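Local coordinates for ferritin light chain (Trichoplusia ni, PDB 1Z6O), which stores iron in a secreted cage of twelve light and twelve heavy chains, the light chain probably aiding nucleation of the ferrihydrite core, at residues A[40-45]-A[97-102]; A[59-64]-A[117-122]; A[70-75]-A[202-207]. All blocks are in the same frame, centred on the assembly; numbering follows the deposited sequence.

Contact 1: A[40-45]-A[97-102]; sequences ELQAYA and RGDKMN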
loop_
_atom_site.group_PDB
_atom_site.type_symbol
_atom_site.label_atom_id
_atom_site.label_comp_id
_atom_site.label_asym_id
_atom_site.label_seq_id
_atom_site.Cartn_x
_atom_site.Cartn_y
_atom_site.Cartn_z
ATOM N N GLU A 40 11.480 -46.820 -34.600
ATOM C CA GLU A 40 10.723 -47.155 -33.385
ATOM C C GLU A 40 10.152 -45.887 -32.731
ATOM O O GLU A 40 9.049 -45.911 -32.190
ATOM C CB GLU A 40 11.607 -47.887 -32.368
ATOM C CG GLU A 40 11.923 -49.321 -32.772
ATOM C CD GLU A 40 10.677 -50.193 -32.856
ATOM O OE1 GLU A 40 10.649 -51.090 -33.728
ATOM O OE2 GLU A 40 9.732 -49.996 -32.051
ATOM N N LEU A 41 10.900 -44.788 -32.775
ATOM C CA LEU A 41 10.399 -43.549 -32.180
ATOM C C LEU A 41 9.163 -43.084 -32.955
ATOM O O LEU A 41 8.186 -42.616 -32.367
ATOM C CB LEU A 41 11.485 -42.472 -32.193
ATOM C CG LEU A 41 11.156 -41.250 -31.321
ATOM C CD1 LEU A 41 11.043 -41.688 -29.847
ATOM C CD2 LEU A 41 12.242 -40.178 -31.490
ATOM N N GLN A 42 9.193 -43.213 -34.281
ATOM C CA GLN A 42 8.029 -42.833 -35.082
ATOM C C GLN A 42 6.837 -43.721 -34.723
ATOM O O GLN A 42 5.711 -43.234 -34.590
ATOM C CB GLN A 42 8.328 -42.982 -36.577
ATOM C CG GLN A 42 9.345 -41.975 -37.105
ATOM C CD GLN A 42 9.682 -42.234 -38.562
ATOM O OE1 GLN A 42 8.793 -42.436 -39.375
ATOM N NE2 GLN A 42 10.961 -42.218 -38.894
ATOM N N ALA A 43 7.070 -45.024 -34.584
ATOM C CA ALA A 43 5.980 -45.938 -34.230
ATOM C C ALA A 43 5.466 -45.656 -32.807
ATOM O O ALA A 43 4.324 -45.970 -32.481
ATOM C CB ALA A 43 6.452 -47.414 -34.340
ATOM N N TYR A 44 6.313 -45.075 -31.961
ATOM C CA TYR A 44 5.914 -44.758 -30.583
ATOM C C TYR A 44 4.938 -43.570 -30.600
ATOM O O TYR A 44 4.008 -43.512 -29.793
ATOM C CB TYR A 44 7.160 -44.428 -29.739
ATOM C CG TYR A 44 6.952 -44.533 -28.231
ATOM C CD1 TYR A 44 6.163 -45.552 -27.679
ATOM C CD2 TYR A 44 7.615 -43.671 -27.360
ATOM C CE1 TYR A 44 6.053 -45.712 -26.284
ATOM C CE2 TYR A 44 7.510 -43.817 -25.968
ATOM C CZ TYR A 44 6.732 -44.840 -25.440
ATOM O OH TYR A 44 6.644 -44.989 -24.065
ATOM N N ALA A 45 5.144 -42.622 -31.517
ATOM C CA ALA A 45 4.216 -41.491 -31.632
ATOM C C ALA A 45 2.866 -42.061 -32.082
ATOM O O ALA A 45 1.807 -41.650 -31.612
ATOM C CB ALA A 45 4.719 -40.482 -32.674
ATOM N N ARG A 97 15.693 -34.335 -34.454
ATOM C CA ARG A 97 16.861 -35.167 -34.745
ATOM C C ARG A 97 17.116 -35.370 -36.244
ATOM O O ARG A 97 17.913 -36.222 -36.636
ATOM C CB ARG A 97 16.747 -36.525 -34.020
ATOM C CG ARG A 97 16.798 -36.417 -32.471
ATOM C CD ARG A 97 18.119 -35.780 -31.979
ATOM N NE ARG A 97 19.295 -36.476 -32.502
ATOM C CZ ARG A 97 19.799 -37.603 -32.002
ATOM N NH1 ARG A 97 19.247 -38.186 -30.940
ATOM N NH2 ARG A 97 20.850 -38.167 -32.585
ATOM N N GLY A 98 16.425 -34.598 -37.083
ATOM C CA GLY A 98 16.674 -34.662 -38.517
ATOM C C GLY A 98 15.957 -35.717 -39.326
ATOM O O GLY A 98 16.290 -35.949 -40.480
ATOM N N ASP A 99 14.952 -36.343 -38.739
ATOM C CA ASP A 99 14.211 -37.393 -39.428
ATOM C C ASP A 99 12.853 -36.808 -39.825
ATOM O O ASP A 99 12.605 -35.608 -39.661
ATOM C CB ASP A 99 14.059 -38.572 -38.455
ATOM C CG ASP A 99 13.648 -39.875 -39.129
ATOM O OD1 ASP A 99 13.565 -39.939 -40.374
ATOM O OD2 ASP A 99 13.409 -40.850 -38.381
ATOM N N LYS A 100 11.986 -37.632 -40.388
ATOM C CA LYS A 100 10.659 -37.157 -40.736
ATOM C C LYS A 100 9.670 -38.193 -40.253
ATOM O O LYS A 100 9.939 -39.393 -40.281
ATOM C CB LYS A 100 10.517 -36.922 -42.237
ATOM C CG LYS A 100 10.499 -38.136 -43.102
ATOM C CD LYS A 100 10.230 -37.699 -44.537
ATOM C CE LYS A 100 10.376 -38.847 -45.517
ATOM N NZ LYS A 100 10.298 -38.367 -46.926
ATOM N N MET A 101 8.528 -37.718 -39.791
ATOM C CA MET A 101 7.504 -38.590 -39.257
ATOM C C MET A 101 6.770 -39.347 -40.357
ATOM O O MET A 101 6.408 -38.777 -41.373
ATOM C CB MET A 101 6.516 -37.754 -38.438
ATOM C CG MET A 101 5.383 -38.541 -37.820
ATOM S SD MET A 101 5.990 -39.797 -36.653
ATOM C CE MET A 101 4.524 -40.768 -36.478
ATOM N N ASN A 102 6.568 -40.641 -40.145
ATOM C CA ASN A 102 5.835 -41.486 -41.093
ATOM C C ASN A 102 4.717 -42.095 -40.244
ATOM O O ASN A 102 4.987 -42.895 -39.355
ATOM C CB ASN A 102 6.765 -42.583 -41.628
ATOM C CG ASN A 102 6.030 -43.635 -42.445
ATOM O OD1 ASN A 102 4.803 -43.613 -42.571
ATOM N ND2 ASN A 102 6.787 -44.577 -42.995
HETATM O O HOH W 1 9.558 -44.511 -41.339
#

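Contact 2: A[59-64]-A[117-122]; sequences AAYFNN and TAENHE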
loop_
_atom_site.group_PDB
_atom_site.type_symbol
_atom_site.label_atom_id
_atom_site.label_comp_id
_atom_site.label_asym_id
_atom_site.label_seq_id
_atom_site.Cartn_x
_atom_site.Cartn_y
_atom_site.Cartn_z
ATOM N N ALA A 59 -13.440 -42.392 -21.897
ATOM C CA ALA A 59 -13.921 -41.233 -21.142
ATOM C C ALA A 59 -15.376 -40.943 -21.527
ATOM O O ALA A 59 -16.205 -40.619 -20.670
ATOM C CB ALA A 59 -13.053 -40.004 -21.425
ATOM N N ALA A 60 -15.681 -41.059 -22.818
ATOM C CA ALA A 60 -17.044 -40.820 -23.303
ATOM C C ALA A 60 -17.993 -41.871 -22.732
ATOM O O ALA A 60 -19.060 -41.542 -22.215
ATOM C CB ALA A 60 -17.079 -40.870 -24.853
ATOM N N TYR A 61 -17.605 -43.140 -22.814
ATOM C CA TYR A 61 -18.462 -44.202 -22.301
ATOM C C TYR A 61 -18.831 -43.991 -20.828
ATOM O O TYR A 61 -19.988 -44.167 -20.445
ATOM C CB TYR A 61 -17.792 -45.568 -22.456
ATOM C CG TYR A 61 -18.668 -46.702 -21.977
ATOM C CD1 TYR A 61 -19.798 -47.086 -22.700
ATOM C CD2 TYR A 61 -18.387 -47.375 -20.783
ATOM C CE1 TYR A 61 -20.631 -48.112 -22.252
ATOM C CE2 TYR A 61 -19.216 -48.407 -20.324
ATOM C CZ TYR A 61 -20.333 -48.765 -21.066
ATOM O OH TYR A 61 -21.150 -49.773 -20.632
ATOM N N PHE A 62 -17.859 -43.622 -19.999
ATOM C CA PHE A 62 -18.157 -43.410 -18.588
ATOM C C PHE A 62 -18.922 -42.134 -18.300
ATOM O O PHE A 62 -19.302 -41.873 -17.159
ATOM C CB PHE A 62 -16.873 -43.490 -17.750
ATOM C CG PHE A 62 -16.436 -44.909 -17.516
ATOM C CD1 PHE A 62 -15.396 -45.468 -18.250
ATOM C CD2 PHE A 62 -17.154 -45.722 -16.640
ATOM C CE1 PHE A 62 -15.080 -46.829 -18.123
ATOM C CE2 PHE A 62 -16.852 -47.078 -16.505
ATOM C CZ PHE A 62 -15.814 -47.633 -17.250
ATOM N N ASN A 63 -19.156 -41.341 -19.340
ATOM C CA ASN A 63 -19.929 -40.119 -19.175
ATOM C C ASN A 63 -21.331 -40.275 -19.797
ATOM O O ASN A 63 -22.035 -39.278 -19.979
ATOM C CB ASN A 63 -19.180 -38.917 -19.790
ATOM C CG ASN A 63 -19.783 -37.567 -19.386
ATOM O OD1 ASN A 63 -20.207 -37.374 -18.245
ATOM N ND2 ASN A 63 -19.806 -36.624 -20.325
ATOM N N ASN A 64 -21.740 -41.504 -20.142
ATOM C CA ASN A 64 -23.106 -41.670 -20.662
ATOM C C ASN A 64 -24.038 -41.643 -19.435
ATOM O O ASN A 64 -23.569 -41.787 -18.300
ATOM C CB ASN A 64 -23.273 -42.938 -21.568
ATOM C CG ASN A 64 -23.397 -44.260 -20.804
ATOM O OD1 ASN A 64 -24.172 -44.393 -19.863
ATOM N ND2 ASN A 64 -22.655 -45.264 -21.258
ATOM N N THR A 117 -11.721 -52.107 -26.409
ATOM C CA THR A 117 -13.166 -51.875 -26.387
ATOM C C THR A 117 -13.442 -50.882 -25.265
ATOM O O THR A 117 -12.930 -51.031 -24.157
ATOM C CB THR A 117 -13.966 -53.167 -26.127
ATOM O OG1 THR A 117 -13.805 -53.568 -24.767
ATOM C CG2 THR A 117 -13.480 -54.283 -27.030
ATOM N N ALA A 118 -14.249 -49.870 -25.554
ATOM C CA ALA A 118 -14.558 -48.836 -24.571
ATOM C C ALA A 118 -15.694 -49.190 -23.616
ATOM O O ALA A 118 -15.749 -48.662 -22.504
ATOM C CB ALA A 118 -14.877 -47.523 -25.293
ATOM N N GLU A 119 -16.599 -50.076 -24.035
ATOM C CA GLU A 119 -17.730 -50.454 -23.176
ATOM C C GLU A 119 -17.296 -51.521 -22.173
ATOM O O GLU A 119 -17.276 -52.704 -22.494
ATOM C CB GLU A 119 -18.899 -50.990 -24.023
ATOM C CG GLU A 119 -19.346 -50.055 -25.148
ATOM C CD GLU A 119 -18.556 -50.233 -26.446
ATOM O OE1 GLU A 119 -17.547 -50.972 -26.458
ATOM O OE2 GLU A 119 -18.944 -49.622 -27.466
ATOM N N ASN A 120 -16.953 -51.106 -20.958
ATOM C CA ASN A 120 -16.491 -52.050 -19.934
ATOM C C ASN A 120 -17.045 -51.680 -18.578
ATOM O O ASN A 120 -17.409 -50.531 -18.353
ATOM C CB ASN A 120 -14.969 -51.978 -19.752
ATOM C CG ASN A 120 -14.188 -52.375 -20.979
ATOM O OD1 ASN A 120 -14.304 -53.495 -21.473
ATOM N ND2 ASN A 120 -13.352 -51.455 -21.463
ATOM N N HIS A 121 -17.084 -52.646 -17.664
ATOM C CA HIS A 121 -17.486 -52.325 -16.307
ATOM C C HIS A 121 -16.212 -51.711 -15.686
ATOM O O HIS A 121 -15.139 -51.755 -16.297
ATOM C CB HIS A 121 -17.991 -53.569 -15.545
ATOM C CG HIS A 121 -17.002 -54.687 -15.418
ATOM N ND1 HIS A 121 -17.262 -55.957 -15.895
ATOM C CD2 HIS A 121 -15.815 -54.769 -14.767
ATOM C CE1 HIS A 121 -16.284 -56.770 -15.538
ATOM N NE2 HIS A 121 -15.393 -56.074 -14.853
ATOM N N GLU A 122 -16.327 -51.127 -14.501
ATOM C CA GLU A 122 -15.204 -50.441 -13.868
ATOM C C GLU A 122 -13.900 -51.216 -13.710
ATOM O O GLU A 122 -12.835 -50.706 -14.061
ATOM C CB GLU A 122 -15.640 -49.878 -12.512
ATOM C CG GLU A 122 -16.704 -48.789 -12.616
ATOM C CD GLU A 122 -18.126 -49.339 -12.773
ATOM O OE1 GLU A 122 -18.295 -50.570 -12.921
ATOM O OE2 GLU A 122 -19.076 -48.529 -12.742
#

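Contact 3: A[70-75]-A[202-207]; sequences AGFSKL and YVFDEY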
loop_
_atom_site.group_PDB
_atom_site.type_symbol
_atom_site.label_atom_id
_atom_site.label_comp_id
_atom_site.label_asym_id
_atom_site.label_seq_id
_atom_site.Cartn_x
_atom_site.Cartn_y
_atom_site.Cartn_z
ATOM N N ALA A 70 -18.320 -39.782 -13.272
ATOM C CA ALA A 70 -17.485 -38.617 -13.569
ATOM C C ALA A 70 -16.008 -38.808 -13.203
ATOM O O ALA A 70 -15.126 -38.256 -13.867
ATOM C CB ALA A 70 -18.048 -37.380 -12.868
ATOM N N GLY A 71 -15.741 -39.585 -12.155
ATOM C CA GLY A 71 -14.369 -39.834 -11.738
ATOM C C GLY A 71 -13.644 -40.723 -12.738
ATOM O O GLY A 71 -12.503 -40.445 -13.112
ATOM N N PHE A 72 -14.288 -41.804 -13.167
ATOM C CA PHE A 72 -13.670 -42.687 -14.154
ATOM C C PHE A 72 -13.497 -41.938 -15.472
ATOM O O PHE A 72 -12.483 -42.078 -16.160
ATOM C CB PHE A 72 -14.527 -43.935 -14.389
ATOM C CG PHE A 72 -14.360 -44.987 -13.327
ATOM C CD1 PHE A 72 -14.975 -44.846 -12.083
ATOM C CD2 PHE A 72 -13.551 -46.098 -13.556
ATOM C CE1 PHE A 72 -14.786 -45.792 -11.078
ATOM C CE2 PHE A 72 -13.349 -47.055 -12.558
ATOM C CZ PHE A 72 -13.969 -46.902 -11.313
ATOM N N SER A 73 -14.486 -41.128 -15.822
ATOM C CA SER A 73 -14.409 -40.379 -17.063
ATOM C C SER A 73 -13.230 -39.397 -17.030
ATOM O O SER A 73 -12.483 -39.259 -18.004
ATOM C CB SER A 73 -15.745 -39.650 -17.300
ATOM O OG SER A 73 -15.751 -39.066 -18.577
ATOM N N LYS A 74 -13.048 -38.731 -15.894
ATOM C CA LYS A 74 -11.955 -37.775 -15.724
ATOM C C LYS A 74 -10.592 -38.483 -15.811
ATOM O O LYS A 74 -9.628 -37.940 -16.365
ATOM C CB LYS A 74 -12.088 -37.090 -14.361
ATOM C CG LYS A 74 -11.074 -35.996 -14.096
ATOM C CD LYS A 74 -11.308 -35.382 -12.712
ATOM C CE LYS A 74 -10.379 -34.204 -12.464
ATOM N NZ LYS A 74 -10.539 -33.656 -11.088
ATOM N N LEU A 75 -10.514 -39.687 -15.252
ATOM C CA LEU A 75 -9.276 -40.465 -15.285
ATOM C C LEU A 75 -8.888 -40.739 -16.742
ATOM O O LEU A 75 -7.737 -40.529 -17.146
ATOM C CB LEU A 75 -9.466 -41.794 -14.528
ATOM C CG LEU A 75 -8.270 -42.763 -14.440
ATOM C CD1 LEU A 75 -8.482 -43.759 -13.297
ATOM C CD2 LEU A 75 -8.120 -43.522 -15.750
ATOM N N TYR A 202 -19.566 -46.185 -6.073
ATOM C CA TYR A 202 -19.971 -44.783 -5.997
ATOM C C TYR A 202 -18.920 -43.991 -5.201
ATOM O O TYR A 202 -18.447 -42.932 -5.632
ATOM C CB TYR A 202 -21.341 -44.691 -5.312
ATOM C CG TYR A 202 -21.766 -43.284 -4.954
ATOM C CD1 TYR A 202 -21.941 -42.308 -5.936
ATOM C CD2 TYR A 202 -22.024 -42.937 -3.630
ATOM C CE1 TYR A 202 -22.370 -41.012 -5.605
ATOM C CE2 TYR A 202 -22.456 -41.653 -3.290
ATOM C CZ TYR A 202 -22.627 -40.699 -4.280
ATOM O OH TYR A 202 -23.070 -39.445 -3.941
ATOM N N VAL A 203 -18.549 -44.507 -4.037
ATOM C CA VAL A 203 -17.550 -43.838 -3.202
ATOM C C VAL A 203 -16.197 -43.754 -3.925
ATOM O O VAL A 203 -15.504 -42.730 -3.873
ATOM C CB VAL A 203 -17.388 -44.594 -1.855
ATOM C CG1 VAL A 203 -16.144 -44.103 -1.098
ATOM C CG2 VAL A 203 -18.653 -44.363 -0.992
ATOM N N PHE A 204 -15.827 -44.828 -4.607
ATOM C CA PHE A 204 -14.557 -44.846 -5.329
ATOM C C PHE A 204 -14.574 -43.814 -6.462
ATOM O O PHE A 204 -13.584 -43.109 -6.679
ATOM C CB PHE A 204 -14.285 -46.239 -5.898
ATOM C CG PHE A 204 -12.896 -46.391 -6.454
ATOM C CD1 PHE A 204 -11.807 -46.552 -5.598
ATOM C CD2 PHE A 204 -12.670 -46.314 -7.827
ATOM C CE1 PHE A 204 -10.500 -46.632 -6.102
ATOM C CE2 PHE A 204 -11.369 -46.391 -8.344
ATOM C CZ PHE A 204 -10.287 -46.549 -7.479
ATOM N N ASP A 205 -15.687 -43.719 -7.188
ATOM C CA ASP A 205 -15.770 -42.724 -8.261
ATOM C C ASP A 205 -15.642 -41.304 -7.702
ATOM O O ASP A 205 -15.006 -40.446 -8.316
ATOM C CB ASP A 205 -17.085 -42.840 -9.038
ATOM C CG ASP A 205 -17.170 -41.822 -10.178
ATOM O OD1 ASP A 205 -17.772 -40.740 -9.998
ATOM O OD2 ASP A 205 -16.599 -42.098 -11.255
ATOM N N GLU A 206 -16.242 -41.051 -6.538
ATOM C CA GLU A 206 -16.148 -39.724 -5.921
ATOM C C GLU A 206 -14.692 -39.450 -5.539
ATOM O O GLU A 206 -14.196 -38.327 -5.667
ATOM C CB GLU A 206 -17.044 -39.652 -4.675
ATOM C CG GLU A 206 -18.547 -39.689 -4.996
ATOM C CD GLU A 206 -19.020 -38.425 -5.714
ATOM O OE1 GLU A 206 -18.709 -37.317 -5.226
ATOM O OE2 GLU A 206 -19.706 -38.532 -6.756
ATOM N N TYR A 207 -14.009 -40.486 -5.070
ATOM C CA TYR A 207 -12.596 -40.379 -4.704
ATOM C C TYR A 207 -11.763 -40.023 -5.952
ATOM O O TYR A 207 -10.863 -39.179 -5.888
ATOM C CB TYR A 207 -12.116 -41.710 -4.123
ATOM C CG TYR A 207 -10.616 -41.816 -3.974
ATOM C CD1 TYR A 207 -9.939 -41.083 -2.999
ATOM C CD2 TYR A 207 -9.874 -42.673 -4.794
ATOM C CE1 TYR A 207 -8.561 -41.198 -2.836
ATOM C CE2 TYR A 207 -8.486 -42.798 -4.639
ATOM C CZ TYR A 207 -7.844 -42.056 -3.654
ATOM O OH TYR A 207 -6.486 -42.178 -3.473
HETATM O O HOH W 2 -20.537 -39.289 -11.531
#

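Contact 1: A[40-45]-A[97-102]
The side chain of Gln42 lies over the backbone of residues 99-102, its flat amide set against the carbonyl of Lys100. CG stands anti to the carbonyl carbon (chi1 -69°) and the chain runs straight beyond it, which carries the amide from helix 37-61 across to the loop. Both ends of the amide are used. Gln42 OE1 takes a weak hydrogen bond from the backbone Asn102 N at 3.0 Å, and Gln42 NE2 gives one, also weak, to Asp99 OD2 at 2.9 Å. Neither is straight, and the Asp99 carboxylate is turned 72° from the amide plane. A water in reach of Gln42 OE1 can donate to it, and accepts from Asn102 ND2 at 3.2 Å; Asn102 OD1 turns to Asp104 N.

Alongside the Gln42 chain, Met101 runs past in the opposite direction. Its chain bends at chi2 (61°), so that Met101 SD packs 4.0 Å from Gln42 CB while Met101 CE ends 3.3 Å from Gln42 O and touches Ala45 CB at 3.8 Å. Met101 also packs on Ala44 of a heavy chain.

The loop begins where helix 70-96 closes in a Schellman motif, with Gly98 at positive phi as its C' residue and Asp99 N bonded to Val94 O. It is the start of the long connection between the second and third helices of the ferritin four-helix bundle, laid here against the first. An alanine in place of Gln42 would remove both amide bonds and would probably leave residues 99-102 less firmly set against helix 37-61.

With a donor and an acceptor at one tip, Gln42 answers a carboxylate and a backbone N-H together; a flip would set like against like, so the pairing probably settles which way round the amide sits.

Contact 2: A[59-64]-A[117-122]
Tyr61 O, a carbonyl in the last turn of helix 37-61, is gripped by two hydrogen bonds: one from Asn64 N at 3.2 Å, closing the type I turn 61-64, and one from the hydroxyl OG1 of Thr67. Asn64 ND2 also comes close to this oxygen, but at a poor angle for bonding.

The side chain of the same residue carries the contact. With CG anti to the backbone N (chi1 -178°), the Tyr61 ring reaches out to residues 118-120, and Glu119 CA sits almost exactly over its centre, 3.6 Å from the centroid and 6° off the normal, a CH-pi contact. The backbone carbonyls of the residues on each side of Glu119 come obliquely to two neighbouring carbons on one flank of the ring: Ala118 O is 3.4 Å from Tyr61 CD2, and Asn120 O is 3.4 Å from Tyr61 CE2. Glu119 CG lies across the other flank, 3.7 Å from Tyr61 CE1, before the chain bends at chi2 and sends its carboxylate to Ser89 and Val88 of a heavy chain.

These residues finish the long connection that crosses the ferritin four-helix bundle from its second helix to its third, and the loop meets the first helix near its C-terminal end. His121 is the N-cap of helix 122-148, its N-H taken by Glu124 at the N3 position, one half of a capping box.

Phe62, next along the chain, has Tyr61 CD2 over the middle of one ring face. Phe62 CZ approaches Asn120 O at 3.5 Å, and the Phe62 ring has His121 O near its plane at an edge. Within the loop, Asn120 ND2 donates to Thr117 O over 2.8 Å, from above the carbonyl plane, while Asn120 OD1 meets the hydroxyl of Tyr5 of a neighbouring light chain.

Contact 3: A[70-75]-A[202-207]
The short fifth helix of ferritin, 197-211, here lies against the start of bundle helix 70-96, and an aspartate on the one binds backbone N-H groups in the first turn of the other. The two segments cross at 43°, their axes 7.9 Å apart at the closest. Gly71 and Asp205 mark the crossing, CA to CA 4.7 Å. A beta carbon on Gly71 would lie only 2.1 Å from Asp205 O, so the bare CA is what lets the helices come this near; its own C-H is directed at that oxygen instead.

Asp205 points CG anti to its backbone N, which lays the carboxylate over the N-H groups of Gly71 and Phe72, in the first turn of helix 70-96. The Gly71 N-H is shared between both oxygens: the straighter bond goes to Asp205 OD1 at 3.2 Å (162° at the hydrogen), while the approach of Gly71 N to Asp205 OD2, 2.8 Å, is the weaker. Asp205 OD2 also accepts from Phe72 N at 3.0 Å, so two amides grip this one oxygen. The straighter Gly71 bond and the Phe72 bond come in from above the carboxylate plane. Gln209 NE2 binds Asp205 OD1 from the same helix. Set at the positive end of the helix dipole, the carboxylate is likely to stay ionised.

Ala70 N, one residue earlier, gives its hydrogen to a water whose own bond to Asp205 OD1 is at best weak. On the bundle side Phe204 comes in beside Phe72, with Leu126 of helix 122-148 also touching Phe72. The two rings meet obliquely, Phe72 CZ being 3.8 Å from Phe204 CD2, and His181 meets the Phe204 ring edge-to-face. The Phe72 ring is nearly coplanar with the Asp205 carboxylate, 6° apart, with Asp205 OD2 in plane at the ring edge, 3.3 Å from Phe72 CD1.

Contacts 1 and 2 both use helix 37-61, one near its start and the other at its end, their centres 31 Å apart on opposite sides of the chain's centre; the long connection between helices 70-96 and 122-148 therefore meets the same helix twice. Contact 3 lies on the side of contact 2, only about 12 Å from it between centres, and the two touch. Ala59 O and Ser73 OG, 2.6 Å apart, probably share a hydrogen bond, while the rings of Phe62 and Phe72 meet. Contact 1 stays about 17 Å from contact 3 at the nearest atoms. The calcium ligands Gln161 and Glu164, on helix 157-190, belong to none of the three.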